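Local coordinates for protein AvmM (Streptomyces sp. NBRC 109436, PDB 7FE6) that catalyses the macrocyclization step of alchivemycin A biosynthesis through dehydration and Michael-type addition, at residues N23-I29 and S44-R50; Y81-A86 and L113-G119; E151-A157 and L182-R188; A157-D163 and F175-R181. The contacts are given in a common frame with arbitrary orientation. Numbering follows the deposited sequence.

Contact 1 (N23-I29 and S44-R50); sequences NIVADFI and SVFYTNR
Seven backbone hydrogen bonds zip these antiparallel strands together. Val25 and Thr48 exchange a pair (Val25 N to Thr48 O 3.2 Å, Thr48 N to Val25 O 3.0 Å), as do Asp27 and Phe46 (Asp27 N to Phe46 O 3.0 Å, Phe46 N to Asp27 O 3.1 Å) and Ile29 and Ser44 (Ile29 N to Ser44 O 2.9 Å, Ser44 N to Ile29 O 3.0 Å). Beyond the strands, Arg50 N donates to Asn23 O at 2.8 Å. Ile24-Asn49, Ala26-Tyr47 and Phe28-Val45 are the non-hydrogen-bonded pairs; the axes run at 153° and approach to 4.6 Å. This is the edge pair of strands of one sheet of a two-sheet beta sandwich: strand 24-29 is outermost within this chain, and Ala26, Phe28 and Val45 point inward onto Ala157 of the other sheet. There Val45 CG2 makes an off-centre CH-pi contact with the Phe28 ring, 4.3 Å from its centroid. On the opposite face Phe46, chi1 33° between wells, brings CE1 to 3.5 Å from Ile29 CG1; this face meets a second subunit, where Ser186 O bonds Ser44 OG. Arg50 CG packs on Val25 CG2 (3.6 Å); Arg50 NH1 bonds the carbonyl oxygen of Leu182 of that subunit, and its side chain touches bound alchivemycin A.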
# COMPACT_ATOMS: atom_id res chain seq x y z
N ASN A 23 -9.72 0.94 13.56
CA ASN A 23 -9.60 -0.47 13.25
C ASN A 23 -10.17 -0.80 11.88
O ASN A 23 -9.87 -1.88 11.34
CB ASN A 23 -10.31 -1.30 14.32
CG ASN A 23 -9.46 -1.51 15.57
OD1 ASN A 23 -8.23 -1.52 15.50
ND2 ASN A 23 -10.12 -1.68 16.71
N ILE A 24 -10.99 0.08 11.31
CA ILE A 24 -11.56 -0.09 9.97
C ILE A 24 -10.66 0.73 9.04
O ILE A 24 -10.81 1.95 8.94
CB ILE A 24 -13.01 0.39 9.90
CG1 ILE A 24 -13.82 -0.08 11.10
CG2 ILE A 24 -13.65 -0.14 8.63
CD1 ILE A 24 -13.86 -1.61 11.28
N VAL A 25 -9.75 0.04 8.36
CA VAL A 25 -8.73 0.67 7.53
C VAL A 25 -9.09 0.48 6.04
O VAL A 25 -9.98 -0.28 5.70
CB VAL A 25 -7.33 0.11 7.85
CG1 VAL A 25 -7.10 0.14 9.37
CG2 VAL A 25 -7.18 -1.33 7.34
N ALA A 26 -8.36 1.16 5.16
CA ALA A 26 -8.58 1.00 3.73
C ALA A 26 -7.25 0.93 2.96
O ALA A 26 -6.27 1.57 3.34
CB ALA A 26 -9.43 2.14 3.18
N ASP A 27 -7.26 0.18 1.85
CA ASP A 27 -6.08 0.04 1.01
C ASP A 27 -6.41 0.30 -0.46
O ASP A 27 -7.51 -0.03 -0.93
CB ASP A 27 -5.45 -1.34 1.15
CG ASP A 27 -4.98 -1.60 2.56
OD1 ASP A 27 -4.17 -0.82 3.07
OD2 ASP A 27 -5.41 -2.61 3.16
N PHE A 28 -5.45 0.89 -1.17
CA PHE A 28 -5.53 1.13 -2.60
C PHE A 28 -4.66 0.13 -3.36
O PHE A 28 -3.58 -0.25 -2.90
CB PHE A 28 -5.10 2.56 -2.95
CG PHE A 28 -6.08 3.63 -2.55
CD1 PHE A 28 -7.23 3.87 -3.30
CD2 PHE A 28 -5.83 4.46 -1.46
CE1 PHE A 28 -8.11 4.88 -2.96
CE2 PHE A 28 -6.73 5.48 -1.11
CZ PHE A 28 -7.87 5.67 -1.85
N ILE A 29 -5.12 -0.26 -4.55
CA ILE A 29 -4.33 -1.06 -5.48
C ILE A 29 -4.45 -0.42 -6.86
O ILE A 29 -5.57 -0.19 -7.33
CB ILE A 29 -4.79 -2.53 -5.55
CG1 ILE A 29 -4.52 -3.27 -4.24
CG2 ILE A 29 -4.06 -3.26 -6.69
CD1 ILE A 29 -3.04 -3.50 -3.95
N SER A 44 -8.56 -0.41 -7.57
CA SER A 44 -9.40 -1.03 -6.58
C SER A 44 -9.07 -0.43 -5.22
O SER A 44 -7.99 0.11 -5.00
CB SER A 44 -9.29 -2.57 -6.57
OG SER A 44 -8.13 -3.05 -5.92
N VAL A 45 -10.06 -0.45 -4.35
CA VAL A 45 -9.92 0.04 -2.99
C VAL A 45 -10.82 -0.83 -2.13
O VAL A 45 -11.90 -1.25 -2.56
CB VAL A 45 -10.27 1.56 -2.91
CG1 VAL A 45 -11.60 1.87 -3.63
CG2 VAL A 45 -10.30 2.08 -1.47
N PHE A 46 -10.37 -1.15 -0.92
CA PHE A 46 -11.11 -2.09 -0.11
C PHE A 46 -10.93 -1.70 1.35
O PHE A 46 -9.87 -1.22 1.75
CB PHE A 46 -10.66 -3.54 -0.36
CG PHE A 46 -9.18 -3.71 -0.69
CD1 PHE A 46 -8.72 -3.51 -1.99
CD2 PHE A 46 -8.28 -4.14 0.29
CE1 PHE A 46 -7.38 -3.66 -2.30
CE2 PHE A 46 -6.92 -4.30 -0.01
CZ PHE A 46 -6.47 -4.07 -1.31
N TYR A 47 -11.98 -1.88 2.15
CA TYR A 47 -11.88 -1.60 3.57
C TYR A 47 -11.99 -2.90 4.35
O TYR A 47 -12.77 -3.78 3.99
CB TYR A 47 -12.91 -0.55 4.01
CG TYR A 47 -14.38 -0.87 3.77
CD1 TYR A 47 -14.99 -0.55 2.54
CD2 TYR A 47 -15.18 -1.41 4.79
CE1 TYR A 47 -16.35 -0.80 2.32
CE2 TYR A 47 -16.54 -1.66 4.58
CZ TYR A 47 -17.12 -1.36 3.33
OH TYR A 47 -18.45 -1.60 3.12
N THR A 48 -11.18 -3.01 5.41
CA THR A 48 -10.98 -4.26 6.14
C THR A 48 -11.17 -4.02 7.63
O THR A 48 -10.68 -3.02 8.17
CB THR A 48 -9.58 -4.84 5.92
OG1 THR A 48 -9.36 -5.10 4.53
CG2 THR A 48 -9.38 -6.14 6.73
N ASN A 49 -11.90 -4.93 8.29
CA ASN A 49 -12.08 -4.82 9.74
C ASN A 49 -10.86 -5.44 10.41
O ASN A 49 -10.75 -6.67 10.53
CB ASN A 49 -13.37 -5.48 10.20
CG ASN A 49 -13.72 -5.12 11.64
OD1 ASN A 49 -12.88 -4.63 12.38
ND2 ASN A 49 -14.96 -5.37 12.04
N ARG A 50 -9.92 -4.58 10.81
CA ARG A 50 -8.76 -4.99 11.58
C ARG A 50 -9.03 -5.04 13.08
O ARG A 50 -8.15 -5.43 13.83
CB ARG A 50 -7.62 -4.01 11.32
CG ARG A 50 -7.23 -3.90 9.87
CD ARG A 50 -6.41 -5.11 9.44
NE ARG A 50 -5.78 -4.95 8.14
CZ ARG A 50 -5.52 -5.96 7.32
NH1 ARG A 50 -5.85 -7.20 7.66
NH2 ARG A 50 -4.97 -5.72 6.14

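Contact 2 (Y81-A86 and L113-G119); sequences YKVSRA and LSGPDGG
Strand 81-83 runs out into a type II' beta turn, Val83 to Ala86, closed by Ala86 N to Val83 O at 3.0 Å; Ser84, at phi/psi 52/-121, takes the first corner. Segment 113-119 wraps past it as an irregular loop. Hydrogen bonds come first: Tyr81 OH gives its proton to Ser114 O (2.6 Å), Arg85 N reaches Asp117 O (3.2 Å), and the extended Arg85 side chain (chi1 p, chi2 and chi3 t) places NE 2.7 Å from Gly118 O, with a weak second bond from NH2 to the same oxygen (3.3 Å). Lys82 NZ turns back on its own turn, bonding Ser84 O at 2.7 Å and Ala86 O at 2.9 Å. The contact spans the two sheets of the sandwich, joining a strand end in one to the loop that leaves strand 107-113 in the other; Arg85 also bonds the carbonyls of Ser67 and Glu104 of a second subunit. In the apolar packing, Leu113 CB lies over the face of the Tyr81 ring, 3.9 Å from its centroid, and Val83 CG1 rests 3.7 Å from Asp117 CB. Backbone fit is tight at Gly118, phi/psi 86/24, where a CB would strike Arg85 CG and Ala86 N.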
# COMPACT_ATOMS: atom_id res chain seq x y z
N TYR A 81 -18.27 2.38 -10.25
CA TYR A 81 -17.72 1.47 -9.27
C TYR A 81 -18.55 0.20 -9.24
O TYR A 81 -19.67 0.13 -9.77
CB TYR A 81 -17.63 2.11 -7.88
CG TYR A 81 -18.95 2.25 -7.15
CD1 TYR A 81 -19.84 3.28 -7.48
CD2 TYR A 81 -19.28 1.41 -6.09
CE1 TYR A 81 -21.04 3.44 -6.81
CE2 TYR A 81 -20.47 1.56 -5.41
CZ TYR A 81 -21.36 2.58 -5.77
OH TYR A 81 -22.56 2.76 -5.10
N LYS A 82 -17.98 -0.80 -8.58
CA LYS A 82 -18.56 -2.13 -8.47
C LYS A 82 -18.11 -2.68 -7.14
O LYS A 82 -16.90 -2.74 -6.88
CB LYS A 82 -18.09 -2.99 -9.65
CG LYS A 82 -18.08 -4.48 -9.47
CD LYS A 82 -16.97 -5.05 -10.35
CE LYS A 82 -17.32 -6.37 -10.94
NZ LYS A 82 -17.65 -7.39 -9.89
N VAL A 83 -19.07 -3.04 -6.28
CA VAL A 83 -18.77 -3.51 -4.93
C VAL A 83 -18.56 -5.01 -4.98
O VAL A 83 -19.51 -5.78 -5.12
CB VAL A 83 -19.89 -3.14 -3.95
CG1 VAL A 83 -19.47 -3.53 -2.56
CG2 VAL A 83 -20.16 -1.65 -4.00
N SER A 84 -17.29 -5.43 -4.87
CA SER A 84 -16.92 -6.84 -4.91
C SER A 84 -17.50 -7.52 -6.14
O SER A 84 -17.24 -7.08 -7.27
CB SER A 84 -17.39 -7.55 -3.64
OG SER A 84 -16.71 -7.02 -2.53
N ARG A 85 -18.32 -8.56 -5.95
CA ARG A 85 -18.85 -9.31 -7.09
C ARG A 85 -20.22 -8.81 -7.60
O ARG A 85 -20.82 -9.45 -8.48
CB ARG A 85 -18.86 -10.81 -6.78
CG ARG A 85 -19.96 -11.34 -5.86
CD ARG A 85 -19.72 -12.84 -5.60
NE ARG A 85 -20.74 -13.38 -4.68
CZ ARG A 85 -20.62 -14.49 -3.95
NH1 ARG A 85 -19.51 -15.23 -4.01
NH2 ARG A 85 -21.65 -14.87 -3.16
N ALA A 86 -20.74 -7.70 -7.08
CA ALA A 86 -21.93 -7.10 -7.68
C ALA A 86 -21.55 -6.45 -9.01
O ALA A 86 -20.39 -6.43 -9.43
CB ALA A 86 -22.54 -6.07 -6.74
N LEU A 113 -19.66 5.42 -2.38
CA LEU A 113 -19.54 4.21 -3.18
C LEU A 113 -20.03 2.99 -2.39
O LEU A 113 -19.31 1.99 -2.29
CB LEU A 113 -18.08 3.98 -3.61
CG LEU A 113 -17.54 4.76 -4.81
CD1 LEU A 113 -17.49 6.27 -4.53
CD2 LEU A 113 -16.15 4.26 -5.17
N SER A 114 -21.27 3.05 -1.87
CA SER A 114 -21.79 2.02 -0.99
C SER A 114 -22.62 1.03 -1.80
O SER A 114 -22.83 1.19 -3.00
CB SER A 114 -22.67 2.61 0.12
OG SER A 114 -23.89 3.19 -0.39
N GLY A 115 -23.09 -0.02 -1.13
CA GLY A 115 -24.02 -0.94 -1.73
C GLY A 115 -23.68 -2.39 -1.47
O GLY A 115 -22.58 -2.72 -1.00
N PRO A 116 -24.62 -3.28 -1.79
CA PRO A 116 -24.38 -4.72 -1.60
C PRO A 116 -23.20 -5.20 -2.43
O PRO A 116 -22.91 -4.68 -3.51
CB PRO A 116 -25.69 -5.36 -2.09
CG PRO A 116 -26.69 -4.24 -2.12
CD PRO A 116 -25.95 -2.98 -2.34
N ASP A 117 -22.53 -6.23 -1.91
CA ASP A 117 -21.27 -6.71 -2.45
C ASP A 117 -21.43 -7.98 -3.27
O ASP A 117 -20.43 -8.64 -3.56
CB ASP A 117 -20.28 -6.96 -1.30
CG ASP A 117 -20.64 -8.19 -0.47
OD1 ASP A 117 -21.80 -8.69 -0.56
OD2 ASP A 117 -19.81 -8.62 0.33
N GLY A 118 -22.65 -8.31 -3.66
CA GLY A 118 -22.89 -9.55 -4.38
C GLY A 118 -23.10 -10.76 -3.50
O GLY A 118 -22.88 -11.89 -3.95
N GLY A 119 -23.53 -10.57 -2.26
CA GLY A 119 -23.82 -11.73 -1.44
C GLY A 119 -22.61 -12.39 -0.81
O GLY A 119 -22.69 -13.56 -0.43

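Contact 3 (E151-A157 and L182-R188); sequences EHAGIFA and LQQASFR
Bumps and hollows match along these antiparallel strands, whose axes run at 155° and come within 4.6 Å. The Phe187 ring (chi1 p) leans across the neighbouring strand: Ala153 CB sits over its face, 3.9 Å from the centroid, and Ile155 CG1 meets Phe187 CE1 at 3.5 Å. On the other face Gly154, paired with Ser186, provides the hollow: a CB there would hit Phe156 CE1. That ring stands beside extended Gln184 (Phe156 CE2 to Gln184 CG 3.6 Å), while Leu182 CD1 presses on Phe156 CB at 3.7 Å. Hydrogen bonds run from Ala153 N to Phe187 O (3.2 Å), Phe187 N to Ala153 O (3.0 Å), Ile155 N to Ala185 O and Ala185 N to Ile155 O (both 2.8 Å), Ala157 N to Gln183 O (2.8 Å) and Gln183 N to Ala157 O (3.1 Å). Glu151 OE2 salt-bridges Arg188 NH1 at 3.1 Å; Arg188 also salt-bridges Glu42 of a third subunit. These are neighbouring strands of a beta-sandwich sheet, Ala153, Ile155 and Phe187 facing inward, Gln184 and Ser186 bonding the third subunit.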
# COMPACT_ATOMS: atom_id res chain seq x y z
N GLU A 151 -1.53 19.83 -9.80
CA GLU A 151 -0.17 19.44 -9.50
C GLU A 151 0.01 18.84 -8.10
O GLU A 151 1.11 18.39 -7.77
CB GLU A 151 0.74 20.64 -9.74
CG GLU A 151 0.87 20.84 -11.25
CD GLU A 151 1.38 19.55 -11.90
OE1 GLU A 151 2.53 19.16 -11.53
OE2 GLU A 151 0.64 18.89 -12.68
N HIS A 152 -1.04 18.80 -7.30
CA HIS A 152 -1.02 18.01 -6.08
C HIS A 152 -2.46 17.74 -5.67
O HIS A 152 -3.17 18.64 -5.22
CB HIS A 152 -0.24 18.70 -4.95
CG HIS A 152 -0.39 18.01 -3.63
ND1 HIS A 152 -0.04 16.69 -3.44
CD2 HIS A 152 -0.92 18.43 -2.46
CE1 HIS A 152 -0.31 16.34 -2.19
NE2 HIS A 152 -0.85 17.38 -1.57
N ALA A 153 -2.85 16.47 -5.78
CA ALA A 153 -4.22 16.04 -5.57
C ALA A 153 -4.16 14.72 -4.83
O ALA A 153 -3.11 14.07 -4.74
CB ALA A 153 -4.97 15.90 -6.90
N GLY A 154 -5.31 14.30 -4.32
CA GLY A 154 -5.37 13.01 -3.65
C GLY A 154 -6.71 12.37 -3.86
O GLY A 154 -7.74 13.05 -4.00
N ILE A 155 -6.70 11.04 -3.90
CA ILE A 155 -7.91 10.27 -3.68
C ILE A 155 -7.84 9.74 -2.25
O ILE A 155 -6.81 9.19 -1.84
CB ILE A 155 -8.05 9.12 -4.69
CG1 ILE A 155 -7.91 9.67 -6.11
CG2 ILE A 155 -9.39 8.46 -4.54
CD1 ILE A 155 -7.86 8.61 -7.21
N PHE A 156 -8.92 9.89 -1.51
CA PHE A 156 -8.96 9.47 -0.12
C PHE A 156 -10.07 8.46 0.09
O PHE A 156 -11.18 8.62 -0.44
CB PHE A 156 -9.17 10.63 0.83
CG PHE A 156 -8.04 11.62 0.86
CD1 PHE A 156 -7.90 12.58 -0.15
CD2 PHE A 156 -7.11 11.60 1.92
CE1 PHE A 156 -6.89 13.51 -0.11
CE2 PHE A 156 -6.08 12.51 1.96
CZ PHE A 156 -5.97 13.48 0.94
N ALA A 157 -9.75 7.40 0.83
CA ALA A 157 -10.71 6.37 1.18
C ALA A 157 -11.20 6.61 2.60
O ALA A 157 -10.40 6.65 3.54
CB ALA A 157 -10.09 4.99 1.03
N LEU A 182 -8.76 7.16 7.54
CA LEU A 182 -8.59 7.71 6.21
C LEU A 182 -7.32 7.18 5.56
O LEU A 182 -6.26 7.17 6.18
CB LEU A 182 -8.52 9.23 6.27
CG LEU A 182 -8.69 10.06 5.00
CD1 LEU A 182 -10.04 9.82 4.34
CD2 LEU A 182 -8.56 11.53 5.34
N GLN A 183 -7.42 6.78 4.29
CA GLN A 183 -6.27 6.36 3.50
C GLN A 183 -6.13 7.25 2.27
O GLN A 183 -7.11 7.60 1.61
CB GLN A 183 -6.40 4.91 3.05
CG GLN A 183 -5.08 4.29 2.59
CD GLN A 183 -4.14 4.06 3.78
OE1 GLN A 183 -4.57 4.00 4.92
NE2 GLN A 183 -2.85 3.96 3.51
N GLN A 184 -4.89 7.58 1.94
CA GLN A 184 -4.57 8.59 0.94
C GLN A 184 -3.90 7.93 -0.24
O GLN A 184 -3.19 6.93 -0.10
CB GLN A 184 -3.66 9.67 1.55
CG GLN A 184 -3.22 10.82 0.63
CD GLN A 184 -2.43 11.90 1.39
OE1 GLN A 184 -2.41 11.92 2.61
NE2 GLN A 184 -1.74 12.75 0.66
N ALA A 185 -4.13 8.49 -1.42
CA ALA A 185 -3.32 8.20 -2.60
C ALA A 185 -3.07 9.54 -3.26
O ALA A 185 -4.01 10.17 -3.77
CB ALA A 185 -4.04 7.23 -3.53
N SER A 186 -1.81 10.00 -3.23
CA SER A 186 -1.45 11.27 -3.85
C SER A 186 -1.07 11.08 -5.31
O SER A 186 -0.42 10.11 -5.67
CB SER A 186 -0.28 11.93 -3.12
OG SER A 186 -0.66 12.29 -1.81
N PHE A 187 -1.46 12.03 -6.14
CA PHE A 187 -1.20 11.89 -7.56
C PHE A 187 -1.11 13.28 -8.15
O PHE A 187 -1.32 14.28 -7.47
CB PHE A 187 -2.28 11.03 -8.23
CG PHE A 187 -3.64 11.68 -8.27
CD1 PHE A 187 -4.48 11.62 -7.17
CD2 PHE A 187 -4.09 12.32 -9.43
CE1 PHE A 187 -5.74 12.22 -7.21
CE2 PHE A 187 -5.33 12.91 -9.48
CZ PHE A 187 -6.17 12.86 -8.37
N ARG A 188 -0.71 13.34 -9.41
CA ARG A 188 -0.86 14.53 -10.23
C ARG A 188 -1.82 14.22 -11.36
O ARG A 188 -1.85 13.09 -11.88
CB ARG A 188 0.48 15.00 -10.79
CG ARG A 188 1.41 15.61 -9.76
CD ARG A 188 2.55 16.31 -10.46
NE ARG A 188 3.23 15.43 -11.41
CZ ARG A 188 3.07 15.47 -12.73
NH1 ARG A 188 2.26 16.37 -13.29
NH2 ARG A 188 3.73 14.62 -13.51

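Contact 4 (A157-D163 and F175-R181); sequences ALPGMLD and FGNVFGR
A classic beta bulge interrupts this antiparallel pairing: Asn177 and Val178 both face Met161, and Met161 O accepts from Asn177 N and Val178 N, each at 3.0 Å. Met161 N returns a bond to Val178 O at 2.9 Å, and further along Gly180 N reaches Pro159 O at 2.8 Å. Gly160 and Phe179 form the non-hydrogen-bonded pair between these links, CA atoms 4.6 Å apart. Met161 folds back on itself (chi1 p, chi2 -88°, chi3 near -10°), so that its SD lies 3.8 Å from Gly180 N; Val178, chi1 m, turns CG2 to Met161 CG at 3.5 Å. Leu158 (t, p) brings CD1 to 3.8 Å from Phe179 CB, with the Phe179 ring (chi1 m) turning its edge to Pro159 O. Phe175, at chi1 t, crosses to the Leu162 side, where its CZ meets Leu162 CG at 4.0 Å. The glycines matter to the fit: Gly176, at phi/psi 118/154, passes so near that a CB would collide with Gly160 CA and Met161 N, and a CB on Gly160 would run into Phe175 O. Strand 153-162 belongs to one sheet of the sandwich, and Asp163 bonds Tyr12 through OD1. Asn177, with chi1 p and chi2 -30°, swings its amide over to the backbone of Asp163, so that Asn177 OD1 accepts from Asp163 N at 3.0 Å.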
# COMPACT_ATOMS: atom_id res chain seq x y z
N ALA A 157 -9.75 7.40 0.83
CA ALA A 157 -10.71 6.37 1.18
C ALA A 157 -11.20 6.61 2.60
O ALA A 157 -10.40 6.65 3.54
CB ALA A 157 -10.09 4.99 1.03
N LEU A 158 -12.51 6.76 2.76
CA LEU A 158 -13.11 7.02 4.06
C LEU A 158 -14.17 5.96 4.29
O LEU A 158 -15.32 6.12 3.82
CB LEU A 158 -13.72 8.42 4.13
CG LEU A 158 -14.53 8.73 5.40
CD1 LEU A 158 -13.63 8.86 6.65
CD2 LEU A 158 -15.41 9.95 5.19
N PRO A 159 -13.84 4.87 4.98
CA PRO A 159 -14.85 3.85 5.29
C PRO A 159 -15.93 4.42 6.21
O PRO A 159 -15.63 5.06 7.22
CB PRO A 159 -14.04 2.74 5.96
CG PRO A 159 -12.61 3.02 5.56
CD PRO A 159 -12.51 4.50 5.48
N GLY A 160 -17.19 4.22 5.83
CA GLY A 160 -18.33 4.61 6.65
C GLY A 160 -19.05 3.40 7.24
O GLY A 160 -19.27 2.40 6.55
N MET A 161 -19.38 3.50 8.52
CA MET A 161 -20.16 2.45 9.15
C MET A 161 -21.27 3.06 10.00
O MET A 161 -21.20 4.21 10.46
CB MET A 161 -19.30 1.51 10.01
CG MET A 161 -18.24 2.19 10.87
SD MET A 161 -16.65 2.46 10.05
CE MET A 161 -16.86 1.52 8.57
N LEU A 162 -22.29 2.24 10.21
CA LEU A 162 -23.39 2.51 11.12
C LEU A 162 -23.05 1.77 12.41
O LEU A 162 -22.97 0.53 12.42
CB LEU A 162 -24.71 2.05 10.51
CG LEU A 162 -25.13 2.83 9.25
CD1 LEU A 162 -26.46 2.34 8.71
CD2 LEU A 162 -25.23 4.31 9.55
N ASP A 163 -22.79 2.52 13.47
CA ASP A 163 -22.50 1.94 14.78
C ASP A 163 -23.57 0.95 15.22
O ASP A 163 -23.27 -0.21 15.53
CB ASP A 163 -22.35 3.06 15.81
CG ASP A 163 -21.98 2.54 17.18
OD1 ASP A 163 -20.82 2.09 17.33
OD2 ASP A 163 -22.85 2.56 18.08
N PHE A 175 -22.13 7.67 3.25
CA PHE A 175 -22.57 6.54 4.05
C PHE A 175 -21.90 6.54 5.42
O PHE A 175 -20.68 6.65 5.52
CB PHE A 175 -22.29 5.21 3.35
CG PHE A 175 -22.88 4.03 4.08
CD1 PHE A 175 -22.19 3.43 5.13
CD2 PHE A 175 -24.16 3.59 3.77
CE1 PHE A 175 -22.76 2.38 5.83
CE2 PHE A 175 -24.74 2.53 4.46
CZ PHE A 175 -24.03 1.91 5.49
N GLY A 176 -22.72 6.43 6.47
CA GLY A 176 -22.21 6.17 7.81
C GLY A 176 -22.48 7.25 8.83
O GLY A 176 -22.72 8.42 8.48
N ASN A 177 -22.53 6.86 10.11
CA ASN A 177 -22.54 7.82 11.21
C ASN A 177 -21.24 7.82 12.00
O ASN A 177 -20.95 8.81 12.67
CB ASN A 177 -23.73 7.56 12.14
CG ASN A 177 -23.58 6.28 12.94
OD1 ASN A 177 -22.95 5.32 12.48
ND2 ASN A 177 -24.19 6.23 14.12
N VAL A 178 -20.47 6.75 11.94
CA VAL A 178 -19.09 6.74 12.41
C VAL A 178 -18.22 6.26 11.26
O VAL A 178 -18.71 5.67 10.29
CB VAL A 178 -18.91 5.86 13.66
CG1 VAL A 178 -19.77 6.41 14.80
CG2 VAL A 178 -19.27 4.43 13.34
N PHE A 179 -16.91 6.51 11.37
CA PHE A 179 -16.04 6.36 10.21
C PHE A 179 -14.75 5.62 10.56
O PHE A 179 -14.39 5.45 11.73
CB PHE A 179 -15.72 7.73 9.58
CG PHE A 179 -16.95 8.47 9.15
CD1 PHE A 179 -17.51 8.23 7.92
CD2 PHE A 179 -17.57 9.37 10.02
CE1 PHE A 179 -18.67 8.91 7.53
CE2 PHE A 179 -18.73 10.03 9.65
CZ PHE A 179 -19.28 9.81 8.40
N GLY A 180 -14.06 5.16 9.52
CA GLY A 180 -12.81 4.46 9.66
C GLY A 180 -11.61 5.36 9.43
O GLY A 180 -11.70 6.59 9.36
N ARG A 181 -10.45 4.71 9.32
CA ARG A 181 -9.17 5.39 9.16
C ARG A 181 -9.00 5.87 7.72
O ARG A 181 -9.13 5.08 6.79
CB ARG A 181 -8.03 4.44 9.54
CG ARG A 181 -6.68 5.11 9.71
CD ARG A 181 -5.59 4.11 9.95
NE ARG A 181 -5.16 3.44 8.73
CZ ARG A 181 -3.97 2.86 8.57
NH1 ARG A 181 -3.08 2.86 9.56
NH2 ARG A 181 -3.66 2.28 7.41

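In the fold
Along the chain, contacts 1 and 2 come in series, followed by contact 3, with contact 4 nested inside the loop that contact 3 closes. Contacts 3 and 4 lie on the same strands, 153-162 and 178-189, with centres about 18 Å apart, and share Ala157. Contact 1 belongs to the facing sheet and touches both: Ala26 packs on Ala157, Phe28 on Gln183, and Ile24 O probably accepts from Arg181 N. Contact 2 joins strand 77-83 of contact 1's sheet to the loop after strand 107-113 of the other; its centre lies about 14 Å from that of contact 1 and about 23 Å from that of contact 3. All four reach a neighbouring subunit, contact 4 through Arg181, so sandwich core, interfaces and the ligand pocket at Arg50 adjoin.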